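Local coordinates for uncharacterized protein YycE (Bacillus subtilis, PDB 1TWU), which is of unknown function but belongs to the vicinal oxygen chelate superfamily and may act as a glyoxalase or fosfomycin resistance protein, at residues 118-123 / 128-133; 24-29 / 35-40; 52-55 / 60-63; 39-44 / 62-67. One frame throughout, in Å; residues are numbered along the deposited sequence.

The chain is built from two βαβββ modules, each a four-stranded mixed sheet with strand order 1-4-3-2, as in the vicinal oxygen chelate fold. Contacts 2, 3 and 4 belong to the first module and contact 1 to the second. Along the chain contact 2 closes first, contacts 3 and 4 end together on strand 59-66, and contact 1 follows. The centres of contacts 2 and 3 lie about 8 Å apart, those of contacts 3 and 4 about 13 Å, while contact 1 is about 25 Å from contact 4. One point where the modules meet is the probable hydrogen bond, 2.8 Å, between Asp-122 OD2 of contact 1 and Tyr-29 OH of contact 2, tying the second hairpin to the first module's helix.

Contact 1 (118-123 / 128-133); sequences VTIEDP and IVFMNS
Val-118 to Glu-121 and Ile-128 to Met-131 pair in the last beta hairpin of the second βαβββ module, an antiparallel pair at the middle of its sheet. Val-118 with Phe-130 and Ile-120 with Ile-128 are hydrogen-bonded pairs, and Thr-119 with Val-129 is the non-hydrogen-bonded pair between them. The straightest bond runs from Ile-120 N to Ile-128 O, 2.8 Å at 173°. Two carbonyls have a second, weaker partner: Val-129 CA lies 3.4 Å from Val-118 O, and Thr-119 CA stands equally near Ile-128 O. On one face Thr-119 OG1, held beside its own backbone N by a chi1 of -57°, meets Val-129 CG2 at 3.5 Å. On the other, the Phe-130 ring brings CE2 to 4.2 Å from Ile-120 CG1, while Val-118 O sits at the ring edge, 3.6 Å from CD2. Helix 88-100 packs against this face, its Thr-95 touching both Val-118 and Phe-130. Beyond the strand, Asp-122 CB reaches Ile-128 CG1, and its OD1 accepts the backbone N-H groups of Asp-124 and Trp-126 in the turn. Hydrogen bonding between the two segments is thus left to their backbones, and the side chains contribute mainly apolar packing in a buried setting.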
loop_
_atom_site.group_PDB
_atom_site.type_symbol
_atom_site.label_atom_id
_atom_site.label_comp_id
_atom_site.label_asym_id
_atom_site.label_seq_id
_atom_site.Cartn_x
_atom_site.Cartn_y
_atom_site.Cartn_z
ATOM N N VAL A 118 -0.030 14.870 10.337
ATOM C CA VAL A 118 1.338 14.694 10.821
ATOM C C VAL A 118 1.993 13.550 10.055
ATOM O O VAL A 118 1.444 12.452 9.986
ATOM C CB VAL A 118 1.375 14.349 12.326
ATOM C CG1 VAL A 118 2.809 14.066 12.763
ATOM C CG2 VAL A 118 0.790 15.493 13.139
ATOM N N THR A 119 3.166 13.809 9.484
ATOM C CA THR A 119 3.891 12.798 8.723
ATOM C C THR A 119 5.141 12.333 9.463
ATOM O O THR A 119 5.999 13.137 9.825
ATOM C CB THR A 119 4.312 13.331 7.338
ATOM O OG1 THR A 119 3.152 13.771 6.624
ATOM C CG2 THR A 119 5.011 12.235 6.535
ATOM N N ILE A 120 5.227 11.026 9.693
ATOM C CA ILE A 120 6.365 10.422 10.382
ATOM C C ILE A 120 6.986 9.430 9.411
ATOM O O ILE A 120 6.264 8.667 8.771
ATOM C CB ILE A 120 5.918 9.627 11.641
ATOM C CG1 ILE A 120 5.068 10.511 12.572
ATOM C CG2 ILE A 120 7.134 9.069 12.353
ATOM C CD1 ILE A 120 5.745 11.775 13.070
ATOM N N GLU A 121 8.308 9.437 9.278
ATOM C CA GLU A 121 8.948 8.478 8.375
ATOM C C GLU A 121 9.212 7.168 9.099
ATOM O O GLU A 121 9.617 7.169 10.263
ATOM C CB GLU A 121 10.278 9.003 7.852
ATOM C CG GLU A 121 10.189 10.225 6.990
ATOM C CD GLU A 121 11.511 10.512 6.306
ATOM O OE1 GLU A 121 12.554 10.491 6.999
ATOM O OE2 GLU A 121 11.506 10.756 5.079
ATOM N N ASP A 122 8.982 6.049 8.419
ATOM C CA ASP A 122 9.237 4.759 9.040
ATOM C C ASP A 122 10.738 4.513 8.858
ATOM O O ASP A 122 11.414 5.314 8.212
ATOM C CB ASP A 122 8.331 3.671 8.415
ATOM C CG ASP A 122 8.885 3.059 7.133
ATOM O OD1 ASP A 122 9.791 3.632 6.486
ATOM O OD2 ASP A 122 8.378 1.979 6.757
ATOM N N PRO A 123 11.284 3.431 9.435
ATOM C CA PRO A 123 12.719 3.157 9.300
ATOM C C PRO A 123 13.318 3.256 7.888
ATOM O O PRO A 123 14.499 3.587 7.735
ATOM C CB PRO A 123 12.854 1.754 9.890
ATOM C CG PRO A 123 11.783 1.729 10.922
ATOM C CD PRO A 123 10.623 2.366 10.207
ATOM N N ILE A 128 4.499 7.926 6.679
ATOM C CA ILE A 128 3.306 7.498 7.397
ATOM C C ILE A 128 2.562 8.765 7.846
ATOM O O ILE A 128 3.036 9.529 8.696
ATOM C CB ILE A 128 3.672 6.618 8.627
ATOM C CG1 ILE A 128 4.717 5.569 8.231
ATOM C CG2 ILE A 128 2.425 5.915 9.163
ATOM C CD1 ILE A 128 4.313 4.704 7.057
ATOM N N VAL A 129 1.392 8.989 7.262
ATOM C CA VAL A 129 0.609 10.171 7.578
ATOM C C VAL A 129 -0.597 9.885 8.462
ATOM O O VAL A 129 -1.301 8.889 8.295
ATOM C CB VAL A 129 0.128 10.869 6.277
ATOM C CG1 VAL A 129 -0.510 12.224 6.596
ATOM C CG2 VAL A 129 1.300 11.037 5.329
ATOM N N PHE A 130 -0.814 10.772 9.420
ATOM C CA PHE A 130 -1.948 10.681 10.325
ATOM C C PHE A 130 -2.750 11.962 10.078
ATOM O O PHE A 130 -2.343 13.055 10.479
ATOM C CB PHE A 130 -1.441 10.588 11.765
ATOM C CG PHE A 130 -0.587 9.378 12.014
ATOM C CD1 PHE A 130 -1.162 8.174 12.417
ATOM C CD2 PHE A 130 0.784 9.422 11.783
ATOM C CE1 PHE A 130 -0.382 7.025 12.586
ATOM C CE2 PHE A 130 1.572 8.286 11.946
ATOM C CZ PHE A 130 0.988 7.082 12.348
ATOM N N MET A 131 -3.871 11.818 9.376
ATOM C CA MET A 131 -4.722 12.953 9.035
ATOM C C MET A 131 -5.949 13.033 9.942
ATOM O O MET A 131 -6.677 12.049 10.130
ATOM C CB MET A 131 -5.142 12.857 7.560
ATOM C CG MET A 131 -5.973 14.032 7.030
ATOM S SD MET A 131 -5.227 15.676 7.201
ATOM C CE MET A 131 -3.742 15.481 6.286
ATOM N N ASN A 132 -6.166 14.215 10.510
ATOM C CA ASN A 132 -7.291 14.433 11.407
ATOM C C ASN A 132 -8.582 14.626 10.633
ATOM O O ASN A 132 -9.095 15.737 10.545
ATOM C CB ASN A 132 -7.046 15.662 12.282
ATOM C CG ASN A 132 -8.019 15.751 13.442
ATOM O OD1 ASN A 132 -8.236 16.825 14.004
ATOM N ND2 ASN A 132 -8.599 14.616 13.819
ATOM N N SER A 133 -9.101 13.552 10.058
ATOM C CA SER A 133 -10.352 13.636 9.320
ATOM C C SER A 133 -10.953 12.250 9.189
ATOM O O SER A 133 -10.462 11.297 9.785
ATOM C CB SER A 133 -10.137 14.263 7.934
ATOM O OG SER A 133 -9.449 13.395 7.056
#

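Contact 2 (24-29 / 35-40); sequences EIIRFY and LKRIGE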
loop_
_atom_site.group_PDB
_atom_site.type_symbol
_atom_site.label_atom_id
_atom_site.label_comp_id
_atom_site.label_asym_id
_atom_site.label_seq_id
_atom_site.Cartn_x
_atom_site.Cartn_y
_atom_site.Cartn_z
ATOM N N GLU A 24 14.269 -3.272 12.601
ATOM C CA GLU A 24 13.902 -1.869 12.769
ATOM C C GLU A 24 12.447 -1.672 12.363
ATOM O O GLU A 24 11.700 -0.927 13.003
ATOM C CB GLU A 24 14.792 -0.981 11.907
ATOM C CG GLU A 24 16.179 -0.835 12.455
ATOM C CD GLU A 24 16.169 -0.425 13.918
ATOM O OE1 GLU A 24 15.374 0.467 14.289
ATOM O OE2 GLU A 24 16.962 -0.990 14.697
ATOM N N ILE A 25 12.066 -2.346 11.283
ATOM C CA ILE A 25 10.709 -2.293 10.765
ATOM C C ILE A 25 9.734 -2.833 11.821
ATOM O O ILE A 25 8.667 -2.253 12.051
ATOM C CB ILE A 25 10.602 -3.121 9.450
ATOM C CG1 ILE A 25 11.332 -2.389 8.321
ATOM C CG2 ILE A 25 9.156 -3.386 9.097
ATOM C CD1 ILE A 25 10.734 -1.038 7.952
ATOM N N ILE A 26 10.111 -3.932 12.469
ATOM C CA ILE A 26 9.270 -4.534 13.499
ATOM C C ILE A 26 9.083 -3.598 14.698
ATOM O O ILE A 26 7.979 -3.485 15.243
ATOM C CB ILE A 26 9.862 -5.880 13.969
ATOM C CG1 ILE A 26 9.786 -6.888 12.824
ATOM C CG2 ILE A 26 9.105 -6.399 15.179
ATOM C CD1 ILE A 26 10.484 -8.196 13.105
ATOM N N ARG A 27 10.157 -2.925 15.104
ATOM C CA ARG A 27 10.075 -1.991 16.220
ATOM C C ARG A 27 9.102 -0.851 15.915
ATOM O O ARG A 27 8.304 -0.462 16.766
ATOM C CB ARG A 27 11.450 -1.407 16.545
ATOM C CG ARG A 27 11.396 -0.330 17.624
ATOM C CD ARG A 27 12.785 0.085 18.058
ATOM N NE ARG A 27 12.788 0.997 19.202
ATOM C CZ ARG A 27 12.698 2.321 19.119
ATOM N NH1 ARG A 27 12.591 2.916 17.942
ATOM N NH2 ARG A 27 12.740 3.053 20.223
ATOM N N PHE A 28 9.169 -0.320 14.699
ATOM C CA PHE A 28 8.294 0.777 14.300
ATOM C C PHE A 28 6.831 0.350 14.222
ATOM O O PHE A 28 5.953 0.982 14.823
ATOM C CB PHE A 28 8.715 1.325 12.931
ATOM C CG PHE A 28 7.828 2.440 12.416
ATOM C CD1 PHE A 28 8.015 3.756 12.837
ATOM C CD2 PHE A 28 6.793 2.169 11.522
ATOM C CE1 PHE A 28 7.185 4.787 12.374
ATOM C CE2 PHE A 28 5.960 3.188 11.057
ATOM C CZ PHE A 28 6.157 4.501 11.484
ATOM N N TYR A 29 6.573 -0.722 13.476
ATOM C CA TYR A 29 5.209 -1.209 13.274
ATOM C C TYR A 29 4.567 -1.964 14.420
ATOM O O TYR A 29 3.379 -1.783 14.693
ATOM C CB TYR A 29 5.147 -2.056 11.996
ATOM C CG TYR A 29 5.283 -1.204 10.769
ATOM C CD1 TYR A 29 4.201 -0.474 10.285
ATOM C CD2 TYR A 29 6.523 -1.040 10.145
ATOM C CE1 TYR A 29 4.352 0.413 9.205
ATOM C CE2 TYR A 29 6.689 -0.156 9.068
ATOM C CZ TYR A 29 5.602 0.568 8.605
ATOM O OH TYR A 29 5.765 1.454 7.568
ATOM N N LEU A 35 0.684 -2.580 15.678
ATOM C CA LEU A 35 -0.081 -3.344 14.708
ATOM C C LEU A 35 0.143 -4.780 15.163
ATOM O O LEU A 35 1.223 -5.125 15.650
ATOM C CB LEU A 35 0.470 -3.156 13.289
ATOM C CG LEU A 35 0.432 -1.743 12.698
ATOM C CD1 LEU A 35 0.719 -1.825 11.208
ATOM C CD2 LEU A 35 -0.932 -1.117 12.927
ATOM N N LYS A 36 -0.876 -5.614 15.023
ATOM C CA LYS A 36 -0.758 -7.000 15.442
ATOM C C LYS A 36 0.012 -7.838 14.427
ATOM O O LYS A 36 -0.243 -7.754 13.223
ATOM C CB LYS A 36 -2.160 -7.595 15.664
ATOM C CG LYS A 36 -2.217 -9.124 15.719
ATOM C CD LYS A 36 -3.631 -9.625 16.027
ATOM C CE LYS A 36 -3.937 -10.987 15.379
ATOM N NZ LYS A 36 -3.006 -12.097 15.754
ATOM N N ARG A 37 0.964 -8.633 14.914
ATOM C CA ARG A 37 1.721 -9.517 14.032
ATOM C C ARG A 37 0.814 -10.713 13.721
ATOM O O ARG A 37 0.528 -11.533 14.597
ATOM C CB ARG A 37 3.006 -10.008 14.699
ATOM C CG ARG A 37 3.782 -10.961 13.802
ATOM C CD ARG A 37 5.032 -11.502 14.464
ATOM N NE ARG A 37 5.902 -10.430 14.932
ATOM C CZ ARG A 37 7.192 -10.589 15.203
ATOM N NH1 ARG A 37 7.760 -11.779 15.044
ATOM N NH2 ARG A 37 7.907 -9.564 15.650
ATOM N N ILE A 38 0.357 -10.804 12.477
ATOM C CA ILE A 38 -0.547 -11.877 12.083
ATOM C C ILE A 38 0.130 -12.989 11.303
ATOM O O ILE A 38 -0.531 -13.909 10.829
ATOM C CB ILE A 38 -1.723 -11.325 11.237
ATOM C CG1 ILE A 38 -1.202 -10.733 9.924
ATOM C CG2 ILE A 38 -2.475 -10.268 12.038
ATOM C CD1 ILE A 38 -2.282 -10.277 8.979
ATOM N N GLY A 39 1.449 -12.901 11.174
ATOM C CA GLY A 39 2.189 -13.915 10.450
ATOM C C GLY A 39 3.665 -13.583 10.390
ATOM O O GLY A 39 4.065 -12.442 10.620
ATOM N N GLU A 40 4.479 -14.591 10.096
ATOM C CA GLU A 40 5.925 -14.422 9.988
ATOM C C GLU A 40 6.487 -15.708 9.406
ATOM O O GLU A 40 5.834 -16.750 9.431
ATOM C CB GLU A 40 6.557 -14.186 11.362
ATOM C CG GLU A 40 6.678 -15.461 12.188
ATOM C CD GLU A 40 7.291 -15.235 13.557
ATOM O OE1 GLU A 40 6.654 -14.555 14.394
ATOM O OE2 GLU A 40 8.410 -15.740 13.797
#
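Leu-35 has its CG anti to the carbonyl carbon, chi1 -62°, and Tyr-29 adopts the same first rotamer, which lays the two side chains alongside each other, pointing the same way. Their meeting closes the helix-to-strand part of a beta-alpha-beta crossover: helix 22-32 carries the chain from edge strand 12-18 of the first module's sheet to strand 37-44 at the other edge. Leu-35 CD1 comes up to the edge of the tyrosine ring, 3.8 Å from Tyr-29 CD1. The backbones join at the same place, for Leu-35 N donates to Tyr-29 O at 3.0 Å and 171°, lying in the carbonyl plane. Leu-35 CB also lies 3.5 Å from Tyr-29 O. Phe-5 of the second subunit packs on Leu-35, so the link between helix and strand borders the dimer contact as well. One face of the Tyr-29 ring is covered within the helix by Phe-28 CD2, 3.3 Å above the plane and over its centre. At the start of the strand, Arg-37 runs extended until a bend at chi3 (-55°) swings its guanidinium back to the helix, where NH2 also forms a salt bridge with Glu-30. There Arg-37 NH2 touches Ile-26 CG2 at 3.4 Å, with Ile-26 CD1 slightly farther off. Arg-37 NH1 turns instead to its own strand and donates to Glu-40 OE1 at 3.1 Å, from above the carboxylate plane.

Contact 3 (52-55 / 60-63); sequences FGLP and HLEF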
loop_
_atom_site.group_PDB
_atom_site.type_symbol
_atom_site.label_atom_id
_atom_site.label_comp_id
_atom_site.label_asym_id
_atom_site.label_seq_id
_atom_site.Cartn_x
_atom_site.Cartn_y
_atom_site.Cartn_z
ATOM N N PHE A 52 1.833 -7.654 9.313
ATOM C CA PHE A 52 1.142 -6.832 10.314
ATOM C C PHE A 52 -0.289 -6.531 9.886
ATOM O O PHE A 52 -0.530 -6.112 8.755
ATOM C CB PHE A 52 1.884 -5.507 10.536
ATOM C CG PHE A 52 3.259 -5.675 11.087
ATOM C CD1 PHE A 52 3.456 -6.320 12.308
ATOM C CD2 PHE A 52 4.366 -5.226 10.378
ATOM C CE1 PHE A 52 4.739 -6.521 12.812
ATOM C CE2 PHE A 52 5.655 -5.421 10.874
ATOM C CZ PHE A 52 5.840 -6.072 12.093
ATOM N N GLY A 53 -1.230 -6.738 10.800
ATOM C CA GLY A 53 -2.624 -6.487 10.490
ATOM C C GLY A 53 -2.896 -5.015 10.277
ATOM O O GLY A 53 -2.238 -4.162 10.870
ATOM N N LEU A 54 -3.877 -4.709 9.439
ATOM C CA LEU A 54 -4.199 -3.323 9.157
ATOM C C LEU A 54 -5.709 -3.060 9.168
ATOM O O LEU A 54 -6.274 -2.599 8.176
ATOM C CB LEU A 54 -3.607 -2.946 7.802
ATOM C CG LEU A 54 -3.123 -1.516 7.612
ATOM C CD1 LEU A 54 -1.963 -1.211 8.553
ATOM C CD2 LEU A 54 -2.708 -1.356 6.169
ATOM N N PRO A 55 -6.381 -3.337 10.299
ATOM C CA PRO A 55 -5.816 -3.873 11.542
ATOM C C PRO A 55 -5.788 -5.402 11.601
ATOM O O PRO A 55 -5.137 -5.976 12.474
ATOM C CB PRO A 55 -6.733 -3.281 12.603
ATOM C CG PRO A 55 -8.064 -3.365 11.925
ATOM C CD PRO A 55 -7.762 -2.866 10.522
ATOM N N HIS A 60 -3.540 -6.251 5.132
ATOM C CA HIS A 60 -2.354 -6.256 5.970
ATOM C C HIS A 60 -1.097 -5.873 5.207
ATOM O O HIS A 60 -1.098 -5.759 3.975
ATOM C CB HIS A 60 -2.156 -7.630 6.632
ATOM C CG HIS A 60 -1.903 -8.747 5.663
ATOM N ND1 HIS A 60 -2.917 -9.502 5.113
ATOM C CD2 HIS A 60 -0.750 -9.221 5.132
ATOM C CE1 HIS A 60 -2.399 -10.391 4.284
ATOM N NE2 HIS A 60 -1.086 -10.242 4.277
ATOM N N LEU A 61 -0.024 -5.667 5.964
ATOM C CA LEU A 61 1.269 -5.303 5.409
ATOM C C LEU A 61 2.200 -6.493 5.563
ATOM O O LEU A 61 2.027 -7.305 6.473
ATOM C CB LEU A 61 1.877 -4.129 6.187
ATOM C CG LEU A 61 1.154 -2.785 6.285
ATOM C CD1 LEU A 61 1.961 -1.825 7.161
ATOM C CD2 LEU A 61 0.975 -2.206 4.892
ATOM N N GLU A 62 3.167 -6.608 4.659
ATOM C CA GLU A 62 4.181 -7.648 4.758
ATOM C C GLU A 62 5.531 -7.005 4.468
ATOM O O GLU A 62 5.664 -6.197 3.552
ATOM C CB GLU A 62 3.967 -8.793 3.767
ATOM C CG GLU A 62 5.143 -9.769 3.813
ATOM C CD GLU A 62 5.124 -10.828 2.728
ATOM O OE1 GLU A 62 4.669 -10.530 1.603
ATOM O OE2 GLU A 62 5.590 -11.956 2.998
ATOM N N PHE A 63 6.531 -7.346 5.266
ATOM C CA PHE A 63 7.877 -6.819 5.059
ATOM C C PHE A 63 8.806 -8.015 4.930
ATOM O O PHE A 63 8.752 -8.951 5.738
ATOM C CB PHE A 63 8.301 -5.927 6.230
ATOM C CG PHE A 63 7.600 -4.595 6.255
ATOM C CD1 PHE A 63 8.089 -3.523 5.509
ATOM C CD2 PHE A 63 6.433 -4.422 6.998
ATOM C CE1 PHE A 63 7.427 -2.296 5.502
ATOM C CE2 PHE A 63 5.759 -3.198 6.999
ATOM C CZ PHE A 63 6.256 -2.132 6.250
#
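Leu-54 reaches over the neighbouring strand atom by atom. Its CB rests 4.0 Å from His-60 CA, and beyond CG both methyls turn to Leu-61: CD1 approaches Leu-61 CG at 4.2 Å, and CD2 meets Leu-61 CD2 at 4.0 Å, the two side chains crossing at a slant. Phe-5 of the second subunit also packs on Leu-54, whose backbone O accepts a hydrogen bond from Tyr-59 OH of that subunit. These contacts lie at the turn end of the beta hairpin of strands 47-53 and 59-66, the middle pair of the first module's sheet. Phe-52 and Leu-61 form a hydrogen-bonded pair of this hairpin, with Leu-61 N donating to Phe-52 O at 2.9 Å and 170°, and Phe-52 N returning a bond to Leu-61 O. The same Phe-52 O lies only 3.1 Å from His-60 CB. The imidazole beyond it leads away from Phe-52, and its ND1 bonds to Ala-57 O while NE2 pairs with Arg-14 NE. On the face shared with Leu-61, beside helix 22-32, Phe-52 and Phe-63 cross at about a right angle. Their rings meet at their edges, each CD2 lying near the plane of the other ring, with 4.0 Å between Phe-52 CD2 and Phe-63 CD2.

Contact 4 (39-44 / 62-67); sequences GEFSQH and EFTQYE
Phe-41 and Thr-64 mark the closest backbone approach of two strands that run in the same direction with strand 47-53 between them, their CA atoms 9.3 Å apart. Both strands belong to the curved sheet of the first βαβββ module, and the 39-44 segment turns a corner at Ser-42 and Gln-43, just beyond the contact. The gap is bridged by side chains alone. Phe-41 has its CG between the backbone N and the carbonyl carbon, chi1 65°, which sends the ring across the intervening strand, where it also packs on Tyr-47 and Met-51. The side chain of Glu-62, extended beyond CG, crosses that of Phe-41 at about a right angle: OE2 sits at the ring edge, 3.3 Å from Phe-41 CE2, with the ring and carboxylate planes 67° apart. An oxygen at the C-H rim, rather than over the ring face, is probably the electrostatically better placement. The other oxygen, Glu-62 OE1, forms a salt bridge with Arg-14 NH1, and Trp-113 of the second subunit packs on Glu-62. Phe-63 instead packs on helix 22-32. In vicinal oxygen chelate relatives the sheet side away from the helices lines the active-site cavity, and a comparable role here is possible. Thr-64 completes the contact, its CG2 standing near the ring plane, 3.8 Å from Phe-41 CZ.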
loop_
_atom_site.group_PDB
_atom_site.type_symbol
_atom_site.label_atom_id
_atom_site.label_comp_id
_atom_site.label_asym_id
_atom_site.label_seq_id
_atom_site.Cartn_x
_atom_site.Cartn_y
_atom_site.Cartn_z
ATOM N N GLY A 39 1.449 -12.901 11.174
ATOM C CA GLY A 39 2.189 -13.915 10.450
ATOM C C GLY A 39 3.665 -13.583 10.390
ATOM O O GLY A 39 4.065 -12.442 10.620
ATOM N N GLU A 40 4.479 -14.591 10.096
ATOM C CA GLU A 40 5.925 -14.422 9.988
ATOM C C GLU A 40 6.487 -15.708 9.406
ATOM O O GLU A 40 5.834 -16.750 9.431
ATOM C CB GLU A 40 6.557 -14.186 11.362
ATOM C CG GLU A 40 6.678 -15.461 12.188
ATOM C CD GLU A 40 7.291 -15.235 13.557
ATOM O OE1 GLU A 40 6.654 -14.555 14.394
ATOM O OE2 GLU A 40 8.410 -15.740 13.797
ATOM N N PHE A 41 7.696 -15.628 8.874
ATOM C CA PHE A 41 8.349 -16.796 8.308
ATOM C C PHE A 41 9.855 -16.580 8.308
ATOM O O PHE A 41 10.349 -15.478 8.031
ATOM C CB PHE A 41 7.824 -17.076 6.891
ATOM C CG PHE A 41 8.140 -16.000 5.887
ATOM C CD1 PHE A 41 9.312 -16.050 5.137
ATOM C CD2 PHE A 41 7.244 -14.954 5.662
ATOM C CE1 PHE A 41 9.586 -15.077 4.170
ATOM C CE2 PHE A 41 7.508 -13.974 4.697
ATOM C CZ PHE A 41 8.682 -14.039 3.949
ATOM N N SER A 42 10.579 -17.636 8.647
ATOM C CA SER A 42 12.021 -17.573 8.705
ATOM C C SER A 42 12.604 -18.492 7.647
ATOM O O SER A 42 12.125 -19.611 7.454
ATOM C CB SER A 42 12.494 -18.006 10.091
ATOM O OG SER A 42 13.880 -17.777 10.257
ATOM N N GLN A 43 13.628 -18.002 6.957
ATOM C CA GLN A 43 14.318 -18.759 5.921
ATOM C C GLN A 43 13.453 -19.501 4.914
ATOM O O GLN A 43 13.451 -20.734 4.881
ATOM C CB GLN A 43 15.275 -19.760 6.560
ATOM C CG GLN A 43 16.438 -19.126 7.287
ATOM C CD GLN A 43 17.205 -20.135 8.117
ATOM O OE1 GLN A 43 16.689 -20.663 9.107
ATOM N NE2 GLN A 43 18.443 -20.419 7.712
ATOM N N HIS A 44 12.706 -18.763 4.102
ATOM C CA HIS A 44 11.909 -19.399 3.064
ATOM C C HIS A 44 12.426 -18.849 1.740
ATOM O O HIS A 44 12.179 -17.695 1.402
ATOM C CB HIS A 44 10.409 -19.106 3.218
ATOM C CG HIS A 44 9.566 -19.776 2.174
ATOM N ND1 HIS A 44 9.598 -21.137 1.956
ATOM C CD2 HIS A 44 8.723 -19.268 1.244
ATOM C CE1 HIS A 44 8.816 -21.438 0.935
ATOM N NE2 HIS A 44 8.273 -20.321 0.483
ATOM N N GLU A 62 3.167 -6.608 4.659
ATOM C CA GLU A 62 4.181 -7.648 4.758
ATOM C C GLU A 62 5.531 -7.005 4.468
ATOM O O GLU A 62 5.664 -6.197 3.552
ATOM C CB GLU A 62 3.967 -8.793 3.767
ATOM C CG GLU A 62 5.143 -9.769 3.813
ATOM C CD GLU A 62 5.124 -10.828 2.728
ATOM O OE1 GLU A 62 4.669 -10.530 1.603
ATOM O OE2 GLU A 62 5.590 -11.956 2.998
ATOM N N PHE A 63 6.531 -7.346 5.266
ATOM C CA PHE A 63 7.877 -6.819 5.059
ATOM C C PHE A 63 8.806 -8.015 4.930
ATOM O O PHE A 63 8.752 -8.951 5.738
ATOM C CB PHE A 63 8.301 -5.927 6.230
ATOM C CG PHE A 63 7.600 -4.595 6.255
ATOM C CD1 PHE A 63 8.089 -3.523 5.509
ATOM C CD2 PHE A 63 6.433 -4.422 6.998
ATOM C CE1 PHE A 63 7.427 -2.296 5.502
ATOM C CE2 PHE A 63 5.759 -3.198 6.999
ATOM C CZ PHE A 63 6.256 -2.132 6.250
ATOM N N THR A 64 9.638 -7.987 3.896
ATOM C CA THR A 64 10.570 -9.072 3.640
ATOM C C THR A 64 12.015 -8.594 3.499
ATOM O O THR A 64 12.279 -7.481 3.043
ATOM C CB THR A 64 10.167 -9.844 2.361
ATOM O OG1 THR A 64 10.089 -8.938 1.249
ATOM C CG2 THR A 64 8.815 -10.515 2.557
ATOM N N GLN A 65 12.941 -9.459 3.904
ATOM C CA GLN A 65 14.369 -9.183 3.829
ATOM C C GLN A 65 15.070 -10.411 3.263
ATOM O O GLN A 65 14.839 -11.529 3.723
ATOM C CB GLN A 65 14.904 -8.865 5.225
ATOM C CG GLN A 65 16.391 -8.585 5.284
ATOM C CD GLN A 65 16.827 -8.107 6.652
ATOM O OE1 GLN A 65 18.007 -8.157 6.993
ATOM N NE2 GLN A 65 15.881 -7.630 7.440
ATOM N N TYR A 66 15.920 -10.208 2.262
ATOM C CA TYR A 66 16.640 -11.321 1.655
ATOM C C TYR A 66 17.965 -11.604 2.362
ATOM O O TYR A 66 18.695 -10.683 2.722
ATOM C CB TYR A 66 16.888 -11.041 0.178
ATOM C CG TYR A 66 17.454 -12.231 -0.558
ATOM C CD1 TYR A 66 16.762 -13.442 -0.605
ATOM C CD2 TYR A 66 18.695 -12.156 -1.186
ATOM C CE1 TYR A 66 17.296 -14.552 -1.256
ATOM C CE2 TYR A 66 19.240 -13.258 -1.839
ATOM C CZ TYR A 66 18.540 -14.453 -1.871
ATOM O OH TYR A 66 19.100 -15.547 -2.501
ATOM N N GLU A 67 18.259 -12.887 2.563
ATOM C CA GLU A 67 19.481 -13.312 3.240
ATOM C C GLU A 67 20.727 -12.725 2.595
ATOM O O GLU A 67 21.665 -12.323 3.287
ATOM C CB GLU A 67 19.596 -14.836 3.238
ATOM C CG GLU A 67 19.529 -15.461 1.850
ATOM C CD GLU A 67 20.116 -16.873 1.797
ATOM O OE1 GLU A 67 20.046 -17.595 2.819
ATOM O OE2 GLU A 67 20.638 -17.264 0.727
#